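Long-range contacts in aminoglycoside phosphotransferase (Alicyclobacillus acidocaldarius subsp. acidocaldarius, PDB 4PDY), which probably transfers phosphoryl groups to a small-molecule substrate that has not been established: residues Ala86-Thr91 / Tyr106-Val111; Leu259-Leu264 / Ala297-Pro302. All blocks are in the same frame, centred on the assembly; numbering follows the deposited sequence. Where two conformers were deposited one is given.

Contact 1 (86-91 with 106-111) and contact 2 (259-264 with 297-302) share no helix or strand. Their centres are 32 Å apart on opposite sides of the chain's centre, and their nearest atoms are still about 16 Å apart. Contact 1 lies farther out, about 21 Å from the chain's centre, and is partly buried: two strands meet through main-chain bonds and a water, beside a bound histidine. Contact 2, about 11 Å from that centre, is buried between helices and depends on one arginine reaching main-chain carbonyls. Contact 1 covers more surface, 426 Å² against 252 Å², and spreads its contacts over more residues.

Contact 1: residues Ala86-Thr91 / Tyr106-Val111; sequences ARFVTT and YVTEWV. With HIS (histidine), chain B.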
loop_
_atom_site.group_PDB
_atom_site.type_symbol
_atom_site.label_atom_id
_atom_site.label_comp_id
_atom_site.label_asym_id
_atom_site.label_seq_id
_atom_site.Cartn_x
_atom_site.Cartn_y
_atom_site.Cartn_z
ATOM N N ALA A 86 9.709 8.987 9.194
ATOM C CA ALA A 86 10.031 9.010 10.616
ATOM C C ALA A 86 11.484 8.602 10.805
ATOM O O ALA A 86 11.967 7.628 10.255
ATOM C CB ALA A 86 9.129 8.078 11.392
ATOM N N ARG A 87 12.199 9.363 11.604
ATOM C CA ARG A 87 13.617 9.199 11.776
ATOM C C ARG A 87 13.983 8.136 12.793
ATOM O O ARG A 87 13.497 8.157 13.941
ATOM C CB ARG A 87 14.262 10.523 12.157
ATOM C CG ARG A 87 13.920 11.670 11.237
ATOM C CD ARG A 87 14.191 11.350 9.763
ATOM N NE ARG A 87 13.416 12.264 8.891
ATOM C CZ ARG A 87 13.815 13.462 8.496
ATOM N NH1 ARG A 87 12.990 14.217 7.798
ATOM N NH2 ARG A 87 15.010 13.946 8.835
ATOM N N PHE A 88 14.890 7.245 12.423
ATOM C CA PHE A 88 15.297 6.148 13.255
ATOM C C PHE A 88 16.204 6.627 14.381
ATOM O O PHE A 88 17.043 7.495 14.199
ATOM C CB PHE A 88 16.029 5.102 12.397
ATOM C CG PHE A 88 15.164 4.499 11.290
ATOM C CD1 PHE A 88 14.247 3.527 11.575
ATOM C CD2 PHE A 88 15.285 4.926 9.973
ATOM C CE1 PHE A 88 13.456 2.960 10.588
ATOM C CE2 PHE A 88 14.495 4.389 8.981
ATOM C CZ PHE A 88 13.577 3.408 9.283
ATOM N N VAL A 89 16.007 6.035 15.551
ATOM C CA VAL A 89 16.825 6.283 16.738
ATOM C C VAL A 89 17.712 5.069 16.930
ATOM O O VAL A 89 17.246 3.935 16.848
ATOM C CB VAL A 89 15.948 6.534 17.981
ATOM C CG1 VAL A 89 16.838 6.725 19.194
ATOM C CG2 VAL A 89 15.068 7.744 17.701
ATOM N N THR A 90 18.985 5.294 17.202
ATOM C CA THR A 90 19.919 4.203 17.398
ATOM C C THR A 90 20.103 3.881 18.872
ATOM O O THR A 90 19.806 4.703 19.727
ATOM C CB THR A 90 21.287 4.491 16.786
ATOM O OG1 THR A 90 21.850 5.656 17.365
ATOM C CG2 THR A 90 21.175 4.671 15.257
ATOM N N THR A 91 20.583 2.685 19.161
ATOM C CA THR A 91 20.830 2.252 20.515
ATOM C C THR A 91 22.082 2.948 21.074
ATOM O O THR A 91 22.787 3.686 20.377
ATOM C CB THR A 91 21.054 0.731 20.563
ATOM O OG1 THR A 91 22.311 0.424 19.944
ATOM C CG2 THR A 91 19.903 -0.043 19.903
ATOM N N TYR A 106 12.832 -1.814 16.274
ATOM C CA TYR A 106 13.422 -0.535 15.892
ATOM C C TYR A 106 12.523 0.598 16.309
ATOM O O TYR A 106 11.325 0.410 16.461
ATOM C CB TYR A 106 13.771 -0.497 14.380
ATOM C CG TYR A 106 12.598 -0.599 13.447
ATOM C CD1 TYR A 106 11.910 0.527 13.046
ATOM C CD2 TYR A 106 12.217 -1.823 12.903
ATOM C CE1 TYR A 106 10.817 0.463 12.211
ATOM C CE2 TYR A 106 11.121 -1.895 12.052
ATOM C CZ TYR A 106 10.432 -0.748 11.688
ATOM O OH TYR A 106 9.348 -0.790 10.834
ATOM N N VAL A 107 13.143 1.756 16.508
ATOM C CA VAL A 107 12.505 2.897 17.143
ATOM C C VAL A 107 12.674 4.103 16.229
ATOM O O VAL A 107 13.750 4.328 15.667
ATOM C CB VAL A 107 13.170 3.165 18.516
ATOM C CG1 VAL A 107 12.586 4.396 19.167
ATOM C CG2 VAL A 107 13.039 1.967 19.456
ATOM N N THR A 108 11.610 4.901 16.135
ATOM C CA THR A 108 11.669 6.183 15.442
ATOM C C THR A 108 11.161 7.303 16.339
ATOM O O THR A 108 10.458 7.098 17.352
ATOM C CB THR A 108 10.843 6.219 14.143
ATOM O OG1 THR A 108 9.455 6.091 14.426
ATOM C CG2 THR A 108 11.237 5.107 13.187
ATOM N N GLU A 109 11.568 8.515 15.986
ATOM C CA GLU A 109 10.983 9.704 16.596
ATOM C C GLU A 109 9.498 9.637 16.281
ATOM O O GLU A 109 9.104 9.089 15.245
ATOM C CB GLU A 109 11.591 10.995 16.009
ATOM C CG GLU A 109 13.107 11.155 16.143
ATOM C CD GLU A 109 13.632 11.441 17.559
ATOM O OE1 GLU A 109 12.870 11.879 18.447
ATOM O OE2 GLU A 109 14.850 11.241 17.788
ATOM N N TRP A 110 8.668 10.187 17.155
ATOM C CA TRP A 110 7.262 10.262 16.903
ATOM C C TRP A 110 6.927 11.303 15.871
ATOM O O TRP A 110 7.497 12.389 15.874
ATOM C CB TRP A 110 6.572 10.713 18.171
ATOM C CG TRP A 110 5.132 10.673 18.087
ATOM C CD1 TRP A 110 4.248 11.730 17.954
ATOM C CD2 TRP A 110 4.359 9.512 18.220
ATOM N NE1 TRP A 110 2.962 11.247 17.958
ATOM C CE2 TRP A 110 3.008 9.886 18.123
ATOM C CE3 TRP A 110 4.679 8.169 18.422
ATOM C CZ2 TRP A 110 1.989 8.959 18.185
ATOM C CZ3 TRP A 110 3.679 7.260 18.478
ATOM C CH2 TRP A 110 2.346 7.648 18.377
ATOM N N VAL A 111 5.988 10.970 14.993
ATOM C CA VAL A 111 5.468 11.901 14.012
ATOM C C VAL A 111 4.055 12.298 14.388
ATOM O O VAL A 111 3.163 11.458 14.436
ATOM C CB VAL A 111 5.450 11.282 12.604
ATOM C CG1 VAL A 111 4.898 12.305 11.635
ATOM C CG2 VAL A 111 6.848 10.835 12.222
HETATM N N HIS B . 1.185 10.026 15.004
HETATM C CA HIS B . 0.709 8.742 14.501
HETATM C C HIS B . -0.792 8.634 14.750
HETATM O O HIS B . -1.237 8.076 15.689
HETATM C CB HIS B . 1.421 7.567 15.183
HETATM C CG HIS B . 2.875 7.425 14.838
HETATM N ND1 HIS B . 3.436 6.209 14.508
HETATM C CD2 HIS B . 3.886 8.328 14.798
HETATM C CE1 HIS B . 4.726 6.370 14.269
HETATM N NE2 HIS B . 5.024 7.647 14.430
HETATM O OXT HIS B . -1.595 9.136 13.955
HETATM O O HOH W 1 16.063 1.560 16.503
#
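A water molecule is wedged between the two strands: it donates to V89 O at 2.7 Å and accepts from V107 N, standing in where direct pairing has opened up. On the other side of the same residue pair the strands still meet directly, V89 N reaching V107 O at 2.8 Å in a nearly straight bond (173°), though from above the carbonyl plane. Two residues along, on the far side of the F88-T108 pair, E109 N bonds to R87 O at 2.8 Å (160°), in the carbonyl plane. F88 and T108 themselves form a non-hydrogen-bonded antiparallel pair. With CG anti to its carbonyl carbon, F88 lays its ring alongside T108, CD1 3.8 Å from T108 CG2. Its ring edge also meets Y106 CD1, the two ring planes inclined at 62°. The F88 ring then packs on M70, V71 and L74 of helix 64-79. This is the amino-terminal lobe of a protein-kinase-like fold, where strand 103-109 runs into the probable interlobe hinge. There V111 O accepts a bond from the amino N of the bound histidine at 2.5 Å, while the W110 indole offers one face to its imidazole, with histidine CD2 over the middle of the ring, 3.5 Å above its plane. An alanine in place of W110 would remove that face and would probably leave the imidazole less well fixed. A86 CB meets V111 CG2 at 3.7 Å, joining the start of segment 86-91 to this pocket residue.

Contact 2: residues Leu259-Leu264 / Ala297-Pro302; sequences LLRRSL and AILRFP
I298 O is gripped by three N-H donors: R261 NH2, a weak bond from R261 NH1, and the backbone N of F301. The best is from R261 NH2 to I298 O, 2.8 Å, with an angle of 142° at the hydrogen. It approaches well above the carbonyl plane, and the oxygen is itself tilted 23° from the guanidinium plane. A longer bond, 3.3 Å, links I298 O to F301 N three residues on, where the chain leaves the helix. R261 NH1 also gives a weak bond to F301 O at 3.1 Å, so one guanidinium bridges the end of helix 289-300 and the chain after it. The arginine gets there by running extended through chi1 and chi2, with CG anti to the backbone N, and then bending at chi3 (-55°). I298 CG2 lies 3.4 Å from R261 NH2, beside the guanidinium tip. Against the base of the arginine, L299 turns CD2 to R261 CB (3.8 Å) and to L260 CB (4.2 Å). These contacts join helix 252-266 to the end of helix 289-300 in the helical part of this kinase-like phosphotransferase. P302 is already the N-cap residue of helix 303-315, so R261 faces the junction of two helices. Weak bonds from R335 of helix 319-347 to L299 O and R300 O bring a second arginine there. The partially negative carbonyls at the helix end probably offset part of R261's charge; neither segment supplies a carboxylate, and a thiocyanate, probably from the crystallisation liquor, about 3 Å from the side chain is consistent with charge left for an anion.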
loop_
_atom_site.group_PDB
_atom_site.type_symbol
_atom_site.label_atom_id
_atom_site.label_comp_id
_atom_site.label_asym_id
_atom_site.label_seq_id
_atom_site.Cartn_x
_atom_site.Cartn_y
_atom_site.Cartn_z
ATOM N N LEU A 259 -2.478 3.504 -4.250
ATOM C CA LEU A 259 -3.090 4.704 -3.694
ATOM C C LEU A 259 -4.404 5.014 -4.392
ATOM O O LEU A 259 -5.425 5.292 -3.750
ATOM C CB LEU A 259 -2.143 5.885 -3.808
ATOM C CG LEU A 259 -2.716 7.216 -3.293
ATOM C CD1 LEU A 259 -3.127 7.167 -1.817
ATOM C CD2 LEU A 259 -1.709 8.310 -3.506
ATOM N N LEU A 260 -4.396 4.961 -5.730
ATOM C CA LEU A 260 -5.602 5.278 -6.455
ATOM C C LEU A 260 -6.738 4.312 -6.138
ATOM O O LEU A 260 -7.885 4.713 -5.998
ATOM C CB LEU A 260 -5.319 5.297 -7.968
ATOM C CG LEU A 260 -4.545 6.507 -8.486
ATOM C CD1 LEU A 260 -3.923 6.254 -9.852
ATOM C CD2 LEU A 260 -5.448 7.733 -8.592
ATOM N N ARG A 261 -6.449 3.017 -6.100
ATOM C CA ARG A 261 -7.526 2.072 -5.913
ATOM C C ARG A 261 -8.178 2.288 -4.543
ATOM O O ARG A 261 -9.388 2.290 -4.413
ATOM C CB ARG A 261 -7.080 0.613 -6.097
ATOM C CG ARG A 261 -8.292 -0.256 -6.358
ATOM C CD ARG A 261 -8.087 -1.745 -6.190
ATOM N NE ARG A 261 -7.020 -2.362 -6.962
ATOM C CZ ARG A 261 -7.046 -2.732 -8.258
ATOM N NH1 ARG A 261 -8.098 -2.530 -9.044
ATOM N NH2 ARG A 261 -5.985 -3.351 -8.750
ATOM N N ARG A 262 -7.346 2.427 -3.541
ATOM C CA ARG A 262 -7.876 2.622 -2.182
ATOM C C ARG A 262 -8.676 3.912 -2.072
ATOM O O ARG A 262 -9.766 3.940 -1.471
ATOM C CB ARG A 262 -6.723 2.608 -1.181
ATOM C CG ARG A 262 -6.153 1.208 -0.975
ATOM C CD ARG A 262 -5.079 1.117 0.103
ATOM N NE ARG A 262 -4.598 -0.268 0.235
ATOM C CZ ARG A 262 -3.384 -0.721 -0.111
ATOM N NH1 ARG A 262 -2.432 0.081 -0.596
ATOM N NH2 ARG A 262 -3.106 -2.012 0.054
ATOM N N SER A 263 -8.129 4.984 -2.631
ATOM C CA SER A 263 -8.792 6.286 -2.589
ATOM C C SER A 263 -10.114 6.220 -3.342
ATOM O O SER A 263 -11.185 6.532 -2.792
ATOM C CB SER A 263 -7.911 7.375 -3.201
ATOM O OG SER A 263 -6.655 7.477 -2.551
ATOM N N LEU A 264 -10.040 5.790 -4.601
ATOM C CA LEU A 264 -11.216 5.792 -5.450
ATOM C C LEU A 264 -12.316 4.865 -4.943
ATOM O O LEU A 264 -13.491 5.177 -5.065
ATOM C CB LEU A 264 -10.860 5.459 -6.894
ATOM C CG LEU A 264 -10.018 6.537 -7.580
ATOM C CD1 LEU A 264 -9.351 5.971 -8.830
ATOM C CD2 LEU A 264 -10.826 7.780 -7.953
ATOM N N ALA A 297 -3.954 -0.650 -16.298
ATOM C CA ALA A 297 -3.992 -2.111 -16.295
ATOM C C ALA A 297 -4.313 -2.645 -14.901
ATOM O O ALA A 297 -5.146 -3.551 -14.710
ATOM C CB ALA A 297 -2.659 -2.686 -16.761
ATOM N N ILE A 298 -3.662 -2.042 -13.910
ATOM C CA ILE A 298 -3.864 -2.471 -12.543
ATOM C C ILE A 298 -5.283 -2.102 -12.075
ATOM O O ILE A 298 -5.995 -2.948 -11.541
ATOM C CB ILE A 298 -2.796 -1.859 -11.613
ATOM C CG1 ILE A 298 -1.412 -2.411 -11.929
ATOM C CG2 ILE A 298 -3.111 -2.148 -10.145
ATOM C CD1 ILE A 298 -0.283 -1.526 -11.473
ATOM N N LEU A 299 -5.677 -0.836 -12.240
ATOM C CA LEU A 299 -7.006 -0.411 -11.806
ATOM C C LEU A 299 -8.177 -1.087 -12.490
ATOM O O LEU A 299 -9.222 -1.301 -11.879
ATOM C CB LEU A 299 -7.205 1.065 -12.008
ATOM C CG LEU A 299 -6.387 1.991 -11.169
ATOM C CD1 LEU A 299 -6.746 3.424 -11.510
ATOM C CD2 LEU A 299 -6.653 1.696 -9.700
ATOM N N ARG A 300 -8.000 -1.446 -13.764
ATOM C CA ARG A 300 -9.082 -2.063 -14.498
ATOM C C ARG A 300 -9.405 -3.452 -13.955
ATOM O O ARG A 300 -10.547 -3.903 -14.038
ATOM C CB ARG A 300 -8.694 -2.162 -15.985
ATOM C CG ARG A 300 -9.642 -2.931 -16.901
ATOM C CD ARG A 300 -11.052 -2.396 -16.946
ATOM N NE ARG A 300 -11.135 -1.132 -17.652
ATOM C CZ ARG A 300 -12.263 -0.450 -17.847
ATOM N NH1 ARG A 300 -12.220 0.678 -18.541
ATOM N NH2 ARG A 300 -13.429 -0.904 -17.377
ATOM N N PHE A 301 -8.404 -4.144 -13.426
ATOM C CA PHE A 301 -8.648 -5.500 -12.921
ATOM C C PHE A 301 -9.642 -5.442 -11.754
ATOM O O PHE A 301 -9.489 -4.567 -10.891
ATOM C CB PHE A 301 -7.383 -6.158 -12.403
ATOM C CG PHE A 301 -7.548 -7.619 -12.199
ATOM C CD1 PHE A 301 -7.320 -8.520 -13.248
ATOM C CD2 PHE A 301 -7.995 -8.102 -10.976
ATOM C CE1 PHE A 301 -7.510 -9.867 -13.058
ATOM C CE2 PHE A 301 -8.193 -9.454 -10.786
ATOM C CZ PHE A 301 -7.951 -10.342 -11.824
ATOM N N PRO A 302 -10.625 -6.352 -11.702
ATOM C CA PRO A 302 -11.597 -6.380 -10.595
ATOM C C PRO A 302 -11.013 -7.023 -9.321
ATOM O O PRO A 302 -11.379 -8.124 -8.912
ATOM C CB PRO A 302 -12.767 -7.172 -11.183
ATOM C CG PRO A 302 -12.109 -8.147 -12.107
ATOM C CD PRO A 302 -10.918 -7.413 -12.697
#